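Local structure of GTP cyclohydrolase 1 type 2 homolog (Thermus thermophilus, 2YYB) at residues A[8-13]-A[219-224]; A[37-42]-A[60-65]; A[49-54]-A[86-91]; A[56-61]-A[232-237]. The protein is of unknown function but probably binds divalent metal ions, as a member of the GTP cyclohydrolase I type 2/NIF3 family. All blocks are in the same frame, centred on the assembly; numbering follows the deposited sequence.

Contact 1: A[8-13]-A[219-224]; sequences RYLDAY and KALAAH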
loop_
_atom_site.group_PDB
_atom_site.type_symbol
_atom_site.label_atom_id
_atom_site.label_comp_id
_atom_site.label_asym_id
_atom_site.label_seq_id
_atom_site.Cartn_x
_atom_site.Cartn_y
_atom_site.Cartn_z
ATOM N N ARG A 8 1.486 33.944 -5.481
ATOM C CA ARG A 8 0.207 33.609 -6.097
ATOM C C ARG A 8 0.363 33.521 -7.612
ATOM O O ARG A 8 -0.075 32.550 -8.239
ATOM C CB ARG A 8 -0.832 34.674 -5.762
ATOM C CG ARG A 8 -2.118 34.157 -5.147
ATOM C CD ARG A 8 -2.485 35.005 -3.946
ATOM N NE ARG A 8 -2.248 36.424 -4.203
ATOM C CZ ARG A 8 -2.105 37.345 -3.251
ATOM N NH1 ARG A 8 -2.182 36.993 -1.970
ATOM N NH2 ARG A 8 -1.867 38.615 -3.575
ATOM N N TYR A 9 0.996 34.534 -8.199
ATOM C CA TYR A 9 1.206 34.542 -9.636
ATOM C C TYR A 9 1.970 33.298 -10.065
ATOM O O TYR A 9 1.507 32.552 -10.931
ATOM C CB TYR A 9 1.991 35.770 -10.068
ATOM C CG TYR A 9 2.322 35.768 -11.549
ATOM C CD1 TYR A 9 1.324 36.002 -12.514
ATOM C CD2 TYR A 9 3.631 35.555 -11.993
ATOM C CE1 TYR A 9 1.632 36.033 -13.891
ATOM C CE2 TYR A 9 3.942 35.583 -13.358
ATOM C CZ TYR A 9 2.938 35.824 -14.298
ATOM O OH TYR A 9 3.255 35.868 -15.635
ATOM N N LEU A 10 3.136 33.069 -9.458
ATOM C CA LEU A 10 3.955 31.910 -9.801
ATOM C C LEU A 10 3.217 30.584 -9.701
ATOM O O LEU A 10 3.312 29.751 -10.601
ATOM C CB LEU A 10 5.213 31.880 -8.943
ATOM C CG LEU A 10 6.162 33.018 -9.324
ATOM C CD1 LEU A 10 7.404 32.995 -8.438
ATOM C CD2 LEU A 10 6.541 32.863 -10.788
ATOM N N ASP A 11 2.473 30.380 -8.623
ATOM C CA ASP A 11 1.732 29.139 -8.483
ATOM C C ASP A 11 0.755 29.033 -9.658
ATOM O O ASP A 11 0.492 27.944 -10.183
ATOM C CB ASP A 11 0.966 29.123 -7.163
ATOM C CG ASP A 11 1.887 29.091 -5.949
ATOM O OD1 ASP A 11 1.402 29.372 -4.840
ATOM O OD2 ASP A 11 3.090 28.775 -6.093
ATOM N N ALA A 12 0.233 30.177 -10.079
ATOM C CA ALA A 12 -0.720 30.215 -11.179
ATOM C C ALA A 12 -0.044 29.937 -12.512
ATOM O O ALA A 12 -0.434 29.018 -13.239
ATOM C CB ALA A 12 -1.397 31.570 -11.225
ATOM N N TYR A 13 0.972 30.739 -12.812
ATOM C CA TYR A 13 1.725 30.650 -14.051
ATOM C C TYR A 13 2.314 29.284 -14.304
ATOM O O TYR A 13 2.326 28.817 -15.438
ATOM C CB TYR A 13 2.845 31.692 -14.050
ATOM C CG TYR A 13 3.654 31.748 -15.324
ATOM C CD1 TYR A 13 3.079 32.150 -16.533
ATOM C CD2 TYR A 13 5.002 31.415 -15.318
ATOM C CE1 TYR A 13 3.837 32.220 -17.705
ATOM C CE2 TYR A 13 5.770 31.479 -16.475
ATOM C CZ TYR A 13 5.189 31.882 -17.668
ATOM O OH TYR A 13 5.974 31.952 -18.806
ATOM N N LYS A 219 16.432 30.528 -15.142
ATOM C CA LYS A 219 16.766 31.750 -15.876
ATOM C C LYS A 219 15.557 32.304 -16.622
ATOM O O LYS A 219 15.211 33.474 -16.460
ATOM C CB LYS A 219 17.925 31.524 -16.851
ATOM C CG LYS A 219 19.288 31.391 -16.178
ATOM C CD LYS A 219 20.408 31.262 -17.207
ATOM C CE LYS A 219 21.771 31.112 -16.548
ATOM N NZ LYS A 219 22.839 30.924 -17.577
ATOM N N ALA A 220 14.902 31.478 -17.427
ATOM C CA ALA A 220 13.744 31.967 -18.160
ATOM C C ALA A 220 12.751 32.563 -17.159
ATOM O O ALA A 220 12.383 33.731 -17.273
ATOM C CB ALA A 220 13.096 30.834 -18.980
ATOM N N LEU A 221 12.347 31.775 -16.164
ATOM C CA LEU A 221 11.400 32.242 -15.147
ATOM C C LEU A 221 11.750 33.633 -14.608
ATOM O O LEU A 221 10.903 34.515 -14.578
ATOM C CB LEU A 221 11.345 31.263 -13.972
ATOM C CG LEU A 221 9.990 30.816 -13.407
ATOM C CD1 LEU A 221 10.204 30.288 -11.986
ATOM C CD2 LEU A 221 8.994 31.959 -13.400
ATOM N N ALA A 222 12.991 33.834 -14.173
ATOM C CA ALA A 222 13.390 35.131 -13.633
ATOM C C ALA A 222 13.238 36.239 -14.667
ATOM O O ALA A 222 12.775 37.323 -14.335
ATOM C CB ALA A 222 14.826 35.083 -13.124
ATOM N N ALA A 223 13.622 35.959 -15.914
ATOM C CA ALA A 223 13.531 36.927 -17.012
ATOM C C ALA A 223 12.080 37.281 -17.311
ATOM O O ALA A 223 11.761 38.410 -17.713
ATOM C CB ALA A 223 14.181 36.363 -18.254
ATOM N N HIS A 224 11.210 36.297 -17.130
ATOM C CA HIS A 224 9.786 36.480 -17.348
ATOM C C HIS A 224 9.269 37.466 -16.316
ATOM O O HIS A 224 8.588 38.427 -16.659
ATOM C CB HIS A 224 9.073 35.145 -17.201
ATOM C CG HIS A 224 7.584 35.234 -17.284
ATOM N ND1 HIS A 224 6.927 35.797 -18.353
ATOM C CD2 HIS A 224 6.619 34.759 -16.460
ATOM C CE1 HIS A 224 5.623 35.663 -18.189
ATOM N NE2 HIS A 224 5.409 35.036 -17.049
#
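H224 NE2 is hydrogen-bonded to Y9 OH at 2.7 Å and lies over the ring of Y13. The same nitrogen lies at the edge of the Y9 ring, near its plane. The Y9 and H224 rings meet rim to rim.

Y13 comes to the same imidazole from over its face. The two rings form an offset stack, with centroids 4.1 Å apart and planes at 22°. Y13 OH sits over the centre of the H224 ring, while H224 NE2 lies over one face of Y13, toward the rim. With CG anti to the backbone N (chi1 175°), H224 reaches toward helix 3-13 and meets Y13 tip to tip. The bond to Y9 and the stack on Y13 together would limit the rotation of the imidazole. An alanine at Y13 would probably leave that face of H224 without its stacking partner and let the imidazole turn more freely.

Beside the aromatic cluster, L10 CD2 touches L221 CD2 at 3.7 Å. The axes of the two helical segments stay 12.8 Å apart, at 126° between their directions, so long side chains bridge them. Both helices lie on one face of the five-stranded sheet: L10 rests on F60 and L221 on I62, both of strand 60-63, while A222 packs against W233 of strand 233-235.

Contact 2: A[37-42]-A[60-65]; sequences RKVGAA and FLIVHH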
loop_
_atom_site.group_PDB
_atom_site.type_symbol
_atom_site.label_atom_id
_atom_site.label_comp_id
_atom_site.label_asym_id
_atom_site.label_seq_id
_atom_site.Cartn_x
_atom_site.Cartn_y
_atom_site.Cartn_z
ATOM N N ARG A 37 12.373 43.066 -3.884
ATOM C CA ARG A 37 13.033 44.075 -4.698
ATOM C C ARG A 37 14.066 43.469 -5.655
ATOM O O ARG A 37 14.586 44.168 -6.533
ATOM C CB ARG A 37 13.749 45.089 -3.804
ATOM C CG ARG A 37 12.868 45.798 -2.789
ATOM C CD ARG A 37 13.745 46.542 -1.770
ATOM N NE ARG A 37 13.027 46.905 -0.543
ATOM C CZ ARG A 37 12.361 48.043 -0.376
ATOM N NH1 ARG A 37 12.319 48.943 -1.358
ATOM N NH2 ARG A 37 11.742 48.285 0.774
ATOM N N LYS A 38 14.384 42.189 -5.494
ATOM C CA LYS A 38 15.385 41.573 -6.357
ATOM C C LYS A 38 15.293 40.052 -6.350
ATOM O O LYS A 38 15.374 39.413 -5.297
ATOM C CB LYS A 38 16.773 42.013 -5.917
ATOM C CG LYS A 38 17.892 41.504 -6.777
ATOM C CD LYS A 38 19.188 42.136 -6.371
ATOM C CE LYS A 38 20.307 41.627 -7.240
ATOM N NZ LYS A 38 21.638 42.177 -6.815
ATOM N N VAL A 39 15.125 39.488 -7.541
ATOM C CA VAL A 39 14.983 38.053 -7.723
ATOM C C VAL A 39 16.302 37.341 -7.949
ATOM O O VAL A 39 17.196 37.854 -8.621
ATOM C CB VAL A 39 14.054 37.743 -8.933
ATOM C CG1 VAL A 39 14.104 36.237 -9.285
ATOM C CG2 VAL A 39 12.636 38.185 -8.612
ATOM N N GLY A 40 16.414 36.157 -7.362
ATOM C CA GLY A 40 17.598 35.341 -7.540
ATOM C C GLY A 40 17.134 34.035 -8.179
ATOM O O GLY A 40 16.051 33.541 -7.862
ATOM N N ALA A 41 17.930 33.501 -9.101
ATOM C CA ALA A 41 17.636 32.234 -9.782
ATOM C C ALA A 41 18.853 31.302 -9.663
ATOM O O ALA A 41 19.995 31.728 -9.854
ATOM C CB ALA A 41 17.306 32.479 -11.262
ATOM N N ALA A 42 18.594 30.039 -9.332
ATOM C CA ALA A 42 19.644 29.029 -9.172
ATOM C C ALA A 42 19.065 27.618 -9.369
ATOM O O ALA A 42 17.862 27.377 -9.174
ATOM C CB ALA A 42 20.307 29.147 -7.768
ATOM N N PHE A 60 14.034 37.180 -3.246
ATOM C CA PHE A 60 13.198 36.080 -3.670
ATOM C C PHE A 60 14.032 35.131 -4.514
ATOM O O PHE A 60 14.267 35.387 -5.697
ATOM C CB PHE A 60 12.044 36.640 -4.495
ATOM C CG PHE A 60 10.883 35.718 -4.622
ATOM C CD1 PHE A 60 9.841 35.764 -3.703
ATOM C CD2 PHE A 60 10.821 34.803 -5.671
ATOM C CE1 PHE A 60 8.739 34.896 -3.833
ATOM C CE2 PHE A 60 9.733 33.944 -5.801
ATOM C CZ PHE A 60 8.692 33.987 -4.884
ATOM N N LEU A 61 14.484 34.050 -3.885
ATOM C CA LEU A 61 15.310 33.022 -4.531
ATOM C C LEU A 61 14.449 31.904 -5.110
ATOM O O LEU A 61 13.636 31.284 -4.401
ATOM C CB LEU A 61 16.293 32.429 -3.517
ATOM C CG LEU A 61 17.249 31.378 -4.043
ATOM C CD1 LEU A 61 17.896 31.885 -5.323
ATOM C CD2 LEU A 61 18.296 31.061 -3.009
ATOM N N ILE A 62 14.618 31.672 -6.408
ATOM C CA ILE A 62 13.885 30.633 -7.113
ATOM C C ILE A 62 14.845 29.493 -7.459
ATOM O O ILE A 62 15.891 29.723 -8.071
ATOM C CB ILE A 62 13.299 31.190 -8.415
ATOM C CG1 ILE A 62 12.324 32.330 -8.085
ATOM C CG2 ILE A 62 12.663 30.047 -9.237
ATOM C CD1 ILE A 62 11.735 33.030 -9.282
ATOM N N VAL A 63 14.505 28.270 -7.065
ATOM C CA VAL A 63 15.364 27.128 -7.377
ATOM C C VAL A 63 14.550 25.977 -7.971
ATOM O O VAL A 63 13.348 25.846 -7.697
ATOM C CB VAL A 63 16.117 26.626 -6.118
ATOM C CG1 VAL A 63 17.009 27.742 -5.571
ATOM C CG2 VAL A 63 15.111 26.138 -5.063
ATOM N N HIS A 64 15.205 25.152 -8.792
ATOM C CA HIS A 64 14.537 24.006 -9.421
ATOM C C HIS A 64 14.504 22.854 -8.416
ATOM O O HIS A 64 13.516 22.119 -8.333
ATOM C CB HIS A 64 15.281 23.585 -10.698
ATOM C CG HIS A 64 14.645 22.433 -11.430
ATOM N ND1 HIS A 64 13.357 22.478 -11.925
ATOM C CD2 HIS A 64 15.115 21.199 -11.734
ATOM C CE1 HIS A 64 13.060 21.324 -12.493
ATOM N NE2 HIS A 64 14.108 20.527 -12.390
ATOM N N HIS A 65 15.585 22.723 -7.646
ATOM C CA HIS A 65 15.706 21.669 -6.641
ATOM C C HIS A 65 15.678 22.284 -5.235
ATOM O O HIS A 65 16.695 22.803 -4.756
ATOM C CB HIS A 65 17.019 20.897 -6.858
ATOM C CG HIS A 65 17.101 20.185 -8.176
ATOM N ND1 HIS A 65 16.212 19.196 -8.549
ATOM C CD2 HIS A 65 17.974 20.310 -9.207
ATOM C CE1 HIS A 65 16.534 18.744 -9.751
ATOM N NE2 HIS A 65 17.600 19.404 -10.171
#
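V39 holds CG1 anti to its backbone N (chi1 170°). I62 extends CD1 anti to its CA (chi2 176°). The two meet obliquely, V39 CG1 to I62 CD1 at 4.0 Å, on the face of the sheet that also carries A41 and F60. On the other face, L61 turns CD1 to within 3.5 Å of G40 O, beside a residue that has no side chain.

The backbones run parallel. G40 brackets L61: its N donates to F60 O at 2.8 Å and its O accepts from I62 N at 2.8 Å. I62 brackets A41 in the same way, since I62 O accepts from A42 N at 3.0 Å. That last N-H comes in nearly along the C=O axis, whereas G40 N stands above the carbonyl plane of F60. The end bonds, F60 N to K38 O and H64 N to A42 O, are weak.

Helix 216-229 covers the V39 face and helix 47-55 the L61 face. Strand 39-42, helix 47-55 and strand 60-63 make a beta-alpha-beta crossover. The second strand leads directly into H64 and H65, which are predicted to bind divalent metal ions, with D101 and E214 close by.

Contact 3: A[49-54]-A[86-91]; sequences IFRKAL and LFQGGI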
loop_
_atom_site.group_PDB
_atom_site.type_symbol
_atom_site.label_atom_id
_atom_site.label_comp_id
_atom_site.label_asym_id
_atom_site.label_seq_id
_atom_site.Cartn_x
_atom_site.Cartn_y
_atom_site.Cartn_z
ATOM N N ILE A 49 24.854 28.424 -2.458
ATOM C CA ILE A 49 23.927 29.256 -3.212
ATOM C C ILE A 49 23.260 30.301 -2.316
ATOM O O ILE A 49 23.084 31.454 -2.726
ATOM C CB ILE A 49 22.801 28.413 -3.868
ATOM C CG1 ILE A 49 23.351 27.669 -5.083
ATOM C CG2 ILE A 49 21.645 29.304 -4.289
ATOM C CD1 ILE A 49 24.118 28.585 -6.043
ATOM N N PHE A 50 22.876 29.898 -1.105
ATOM C CA PHE A 50 22.223 30.803 -0.175
ATOM C C PHE A 50 23.113 31.963 0.277
ATOM O O PHE A 50 22.624 33.085 0.416
ATOM C CB PHE A 50 21.719 30.028 1.038
ATOM C CG PHE A 50 20.574 29.102 0.731
ATOM C CD1 PHE A 50 19.991 29.094 -0.535
ATOM C CD2 PHE A 50 20.067 28.260 1.712
ATOM C CE1 PHE A 50 18.924 28.269 -0.818
ATOM C CE2 PHE A 50 18.997 27.430 1.443
ATOM C CZ PHE A 50 18.416 27.429 0.171
ATOM N N ARG A 51 24.399 31.689 0.511
ATOM C CA ARG A 51 25.355 32.721 0.907
ATOM C C ARG A 51 25.502 33.733 -0.238
ATOM O O ARG A 51 25.593 34.941 0.004
ATOM C CB ARG A 51 26.731 32.113 1.229
ATOM C CG ARG A 51 26.843 31.458 2.601
ATOM C CD ARG A 51 26.897 32.501 3.712
ATOM N NE ARG A 51 26.263 32.043 4.949
ATOM C CZ ARG A 51 26.036 32.825 6.005
ATOM N NH1 ARG A 51 26.401 34.105 5.973
ATOM N NH2 ARG A 51 25.423 32.342 7.082
ATOM N N LYS A 52 25.530 33.232 -1.475
ATOM C CA LYS A 52 25.636 34.098 -2.646
ATOM C C LYS A 52 24.389 34.964 -2.772
ATOM O O LYS A 52 24.483 36.136 -3.128
ATOM C CB LYS A 52 25.792 33.294 -3.944
ATOM C CG LYS A 52 27.116 32.587 -4.136
ATOM C CD LYS A 52 27.344 32.392 -5.630
ATOM C CE LYS A 52 28.527 31.491 -5.943
ATOM N NZ LYS A 52 28.210 30.065 -5.617
ATOM N N ALA A 53 23.221 34.390 -2.496
ATOM C CA ALA A 53 21.984 35.162 -2.576
ATOM C C ALA A 53 22.046 36.273 -1.533
ATOM O O ALA A 53 21.568 37.383 -1.758
ATOM C CB ALA A 53 20.780 34.276 -2.327
ATOM N N LEU A 54 22.645 35.958 -0.393
ATOM C CA LEU A 54 22.801 36.912 0.685
ATOM C C LEU A 54 23.732 38.051 0.249
ATOM O O LEU A 54 23.475 39.225 0.551
ATOM C CB LEU A 54 23.391 36.221 1.920
ATOM C CG LEU A 54 23.478 37.080 3.184
ATOM C CD1 LEU A 54 22.085 37.377 3.645
ATOM C CD2 LEU A 54 24.230 36.376 4.285
ATOM N N LEU A 86 19.036 31.914 5.089
ATOM C CA LEU A 86 17.864 32.525 4.485
ATOM C C LEU A 86 17.290 33.546 5.476
ATOM O O LEU A 86 17.036 34.686 5.105
ATOM C CB LEU A 86 16.800 31.482 4.120
ATOM C CG LEU A 86 17.181 30.393 3.110
ATOM C CD1 LEU A 86 15.971 29.511 2.882
ATOM C CD2 LEU A 86 17.644 30.989 1.792
ATOM N N PHE A 87 17.103 33.147 6.733
ATOM C CA PHE A 87 16.550 34.057 7.751
ATOM C C PHE A 87 17.359 35.345 7.821
ATOM O O PHE A 87 16.830 36.437 7.629
ATOM C CB PHE A 87 16.550 33.402 9.143
ATOM C CG PHE A 87 15.500 32.341 9.332
ATOM C CD1 PHE A 87 14.658 31.966 8.292
ATOM C CD2 PHE A 87 15.387 31.677 10.551
ATOM C CE1 PHE A 87 13.735 30.948 8.471
ATOM C CE2 PHE A 87 14.463 30.654 10.732
ATOM C CZ PHE A 87 13.639 30.289 9.691
ATOM N N GLN A 88 18.654 35.204 8.087
ATOM C CA GLN A 88 19.546 36.345 8.182
ATOM C C GLN A 88 19.324 37.348 7.049
ATOM O O GLN A 88 19.419 38.550 7.274
ATOM C CB GLN A 88 20.990 35.869 8.162
ATOM C CG GLN A 88 22.003 36.918 8.521
ATOM C CD GLN A 88 23.431 36.378 8.486
ATOM O OE1 GLN A 88 23.754 35.358 9.112
ATOM N NE2 GLN A 88 24.299 37.069 7.752
ATOM N N GLY A 89 19.017 36.871 5.844
ATOM C CA GLY A 89 18.831 37.780 4.730
ATOM C C GLY A 89 17.408 38.071 4.303
ATOM O O GLY A 89 17.182 38.696 3.263
ATOM N N GLY A 90 16.443 37.634 5.097
ATOM C CA GLY A 90 15.051 37.869 4.740
ATOM C C GLY A 90 14.749 37.324 3.361
ATOM O O GLY A 90 13.890 37.834 2.655
ATOM N N ILE A 91 15.453 36.262 2.990
ATOM C CA ILE A 91 15.308 35.636 1.680
ATOM C C ILE A 91 14.122 34.674 1.581
ATOM O O ILE A 91 13.955 33.800 2.428
ATOM C CB ILE A 91 16.603 34.873 1.322
ATOM C CG1 ILE A 91 17.774 35.851 1.302
ATOM C CG2 ILE A 91 16.434 34.124 -0.019
ATOM C CD1 ILE A 91 19.148 35.214 1.233
#
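F50 meets L86 first. One face of its ring takes L86 CD2, which stands 3.6 Å from the ring centroid and only 9° off the normal. This is a CH-pi contact over the middle of the ring. L86 CG lies anti to its carbonyl carbon (chi1 -61°), and from there CD2 reaches the ring. An alanine at F50 would probably leave L86 CD2 without the aromatic face it rests on and open a gap between the two helices.

R51 comes next. Its guanidinium comes near the amide of Q88, but R51 NH2 and Q88 OE1 are 4.0 Å apart, too far for a bond. The two planes are 68° apart.

Helix 77-88 ends here in a Schellman motif. I91 N bonds to L86 O and G90 N to F87 O, with G90 in the C-prime place at positive phi. The turn carries I91 back toward helix 47-55. There A53 receives it, with A53 CB 4.0 Å from I91 CD1. Both side chains also touch L61 of strand 60-63.

L54 is last and fits against the turn itself. Its CD1 lies 3.5 Å from G89 CA, where a side chain would point toward it. The other branch, L54 CD2, approaches Q88 NE2 to 3.5 Å, the two side chains crossing at about a right angle.

Contact 4: A[56-61]-A[232-237]; sequences EEVDFL and PWVFLD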
loop_
_atom_site.group_PDB
_atom_site.type_symbol
_atom_site.label_atom_id
_atom_site.label_comp_id
_atom_site.label_asym_id
_atom_site.label_seq_id
_atom_site.Cartn_x
_atom_site.Cartn_y
_atom_site.Cartn_z
ATOM N N GLU A 56 24.395 39.032 -2.867
ATOM C CA GLU A 56 23.776 39.751 -3.973
ATOM C C GLU A 56 22.464 40.404 -3.545
ATOM O O GLU A 56 21.692 40.877 -4.384
ATOM C CB GLU A 56 23.490 38.771 -5.125
ATOM C CG GLU A 56 24.725 38.153 -5.773
ATOM C CD GLU A 56 25.545 39.179 -6.539
ATOM O OE1 GLU A 56 26.800 39.154 -6.418
ATOM O OE2 GLU A 56 24.931 40.014 -7.264
ATOM N N GLU A 57 22.197 40.411 -2.245
ATOM C CA GLU A 57 20.963 40.984 -1.714
ATOM C C GLU A 57 19.695 40.483 -2.429
ATOM O O GLU A 57 18.813 41.270 -2.794
ATOM C CB GLU A 57 21.027 42.522 -1.748
ATOM C CG GLU A 57 22.161 43.099 -0.887
ATOM C CD GLU A 57 22.235 44.619 -0.907
ATOM O OE1 GLU A 57 21.398 45.277 -0.240
ATOM O OE2 GLU A 57 23.131 45.158 -1.595
ATOM N N VAL A 58 19.598 39.169 -2.624
ATOM C CA VAL A 58 18.422 38.604 -3.266
ATOM C C VAL A 58 17.303 38.549 -2.236
ATOM O O VAL A 58 17.553 38.226 -1.075
ATOM C CB VAL A 58 18.696 37.171 -3.786
ATOM C CG1 VAL A 58 17.412 36.551 -4.319
ATOM C CG2 VAL A 58 19.718 37.212 -4.880
ATOM N N ASP A 59 16.076 38.864 -2.648
ATOM C CA ASP A 59 14.929 38.817 -1.721
ATOM C C ASP A 59 14.052 37.602 -1.992
ATOM O O ASP A 59 13.396 37.075 -1.099
ATOM C CB ASP A 59 14.029 40.060 -1.868
ATOM C CG ASP A 59 14.731 41.330 -1.492
ATOM O OD1 ASP A 59 15.394 41.337 -0.431
ATOM O OD2 ASP A 59 14.618 42.319 -2.244
ATOM N N PHE A 60 14.034 37.180 -3.246
ATOM C CA PHE A 60 13.198 36.080 -3.670
ATOM C C PHE A 60 14.032 35.131 -4.514
ATOM O O PHE A 60 14.267 35.387 -5.697
ATOM C CB PHE A 60 12.044 36.640 -4.495
ATOM C CG PHE A 60 10.883 35.718 -4.622
ATOM C CD1 PHE A 60 9.841 35.764 -3.703
ATOM C CD2 PHE A 60 10.821 34.803 -5.671
ATOM C CE1 PHE A 60 8.739 34.896 -3.833
ATOM C CE2 PHE A 60 9.733 33.944 -5.801
ATOM C CZ PHE A 60 8.692 33.987 -4.884
ATOM N N LEU A 61 14.484 34.050 -3.885
ATOM C CA LEU A 61 15.310 33.022 -4.531
ATOM C C LEU A 61 14.449 31.904 -5.110
ATOM O O LEU A 61 13.636 31.284 -4.401
ATOM C CB LEU A 61 16.293 32.429 -3.517
ATOM C CG LEU A 61 17.249 31.378 -4.043
ATOM C CD1 LEU A 61 17.896 31.885 -5.323
ATOM C CD2 LEU A 61 18.296 31.061 -3.009
ATOM N N PRO A 232 14.341 43.166 -10.951
ATOM C CA PRO A 232 15.651 42.845 -11.507
ATOM C C PRO A 232 16.037 41.459 -10.970
ATOM O O PRO A 232 15.496 41.011 -9.949
ATOM C CB PRO A 232 16.537 43.944 -10.941
ATOM C CG PRO A 232 15.886 44.243 -9.613
ATOM C CD PRO A 232 14.431 44.267 -9.981
ATOM N N TRP A 233 16.950 40.768 -11.645
ATOM C CA TRP A 233 17.353 39.459 -11.160
ATOM C C TRP A 233 18.811 39.152 -11.434
ATOM O O TRP A 233 19.449 39.801 -12.254
ATOM C CB TRP A 233 16.463 38.354 -11.749
ATOM C CG TRP A 233 16.597 38.142 -13.234
ATOM C CD1 TRP A 233 16.036 38.895 -14.218
ATOM C CD2 TRP A 233 17.357 37.114 -13.899
ATOM N NE1 TRP A 233 16.394 38.405 -15.455
ATOM C CE2 TRP A 233 17.208 37.315 -15.289
ATOM C CE3 TRP A 233 18.148 36.044 -13.453
ATOM C CZ2 TRP A 233 17.823 36.487 -16.244
ATOM C CZ3 TRP A 233 18.764 35.213 -14.410
ATOM C CH2 TRP A 233 18.594 35.445 -15.788
ATOM N N VAL A 234 19.333 38.169 -10.712
ATOM C CA VAL A 234 20.711 37.734 -10.864
ATOM C C VAL A 234 20.747 36.204 -10.856
ATOM O O VAL A 234 19.919 35.570 -10.213
ATOM C CB VAL A 234 21.577 38.261 -9.714
ATOM C CG1 VAL A 234 21.000 37.817 -8.385
ATOM C CG2 VAL A 234 22.991 37.753 -9.864
ATOM N N PHE A 235 21.683 35.610 -11.592
ATOM C CA PHE A 235 21.795 34.156 -11.613
ATOM C C PHE A 235 22.922 33.751 -10.674
ATOM O O PHE A 235 24.042 34.243 -10.783
ATOM C CB PHE A 235 22.088 33.627 -13.022
ATOM C CG PHE A 235 22.322 32.129 -13.074
ATOM C CD1 PHE A 235 21.279 31.234 -12.865
ATOM C CD2 PHE A 235 23.594 31.615 -13.322
ATOM C CE1 PHE A 235 21.500 29.845 -12.907
ATOM C CE2 PHE A 235 23.824 30.231 -13.362
ATOM C CZ PHE A 235 22.780 29.349 -13.156
ATOM N N LEU A 236 22.595 32.859 -9.744
ATOM C CA LEU A 236 23.548 32.356 -8.762
ATOM C C LEU A 236 24.074 31.030 -9.292
ATOM O O LEU A 236 23.344 30.048 -9.348
ATOM C CB LEU A 236 22.848 32.198 -7.406
ATOM C CG LEU A 236 22.231 33.518 -6.920
ATOM C CD1 LEU A 236 21.554 33.327 -5.607
ATOM C CD2 LEU A 236 23.300 34.578 -6.794
ATOM N N ASP A 237 25.347 31.026 -9.678
ATOM C CA ASP A 237 26.011 29.872 -10.285
ATOM C C ASP A 237 26.781 28.953 -9.331
ATOM O O ASP A 237 27.646 29.405 -8.587
ATOM C CB ASP A 237 26.958 30.390 -11.362
ATOM C CG ASP A 237 27.364 29.331 -12.343
ATOM O OD1 ASP A 237 28.336 29.560 -13.091
ATOM O OD2 ASP A 237 26.709 28.275 -12.381
#
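E56 and V234 make the nearest backbone approach, with CA atoms 7.8 Å apart. The two segments are not neighbours in the sheet. Strand 39-42 runs between strands 60-63 and 233-235, so side chains have to meet past it. Segment 56-61 starts at the end of helix 47-55. A Schellman motif closes that helix, with E57 at positive phi (50°), V58 N bonded to A53 O and E57 N to L54 O. This turn leaves E56 and V58 pointing toward segment 232-237.

V58 CG2 touches V234 CG1 at 3.8 Å. The V234 branch that does so lies between its own backbone N and carbonyl carbon (chi1 56°). L236 reaches in with both methyls. Its CD1 meets L61 CD1 at 3.9 Å, and its CD2 meets E56 CG at 4.0 Å. The side chains of E56 and L236 slide past each other in opposite directions. The E56 chain bends at chi2 (-68°). E56 OE2 comes to 4.0 Å from V234 CG2, and the two side chains cross at about a right angle. A53 of helix 47-55 packs on both V58 and L236.

What joins the segments is therefore methyl packing. The E56 carboxylate gains no polar partner across the contact; E56 touches with CG and with OE2, both against methyl groups. Such a contact probably depends on burial and fit, not on directional bonds.

How the contacts relate
From the N terminus, helix 3-13 meets its partner only at helix 216-229, so contact 1 closes the longest loop. Contact 2 lies nested inside it, closing a short loop of 17 residues around helix 47-55 and pairing strands 39-42 and 60-63. Contact 3 starts within that loop and ends on the turn after helix 77-88, so it crosses contact 2 while still nesting inside contact 1. Contact 4 shares F60 and L61 with contact 2, crosses contacts 1 and 3, and ties the turn after helix 47-55 to the segment of strand 233-235. Helices thus join both faces of one sheet: contact 1 on the F60 and I62 side, contact 3 on the L61 side.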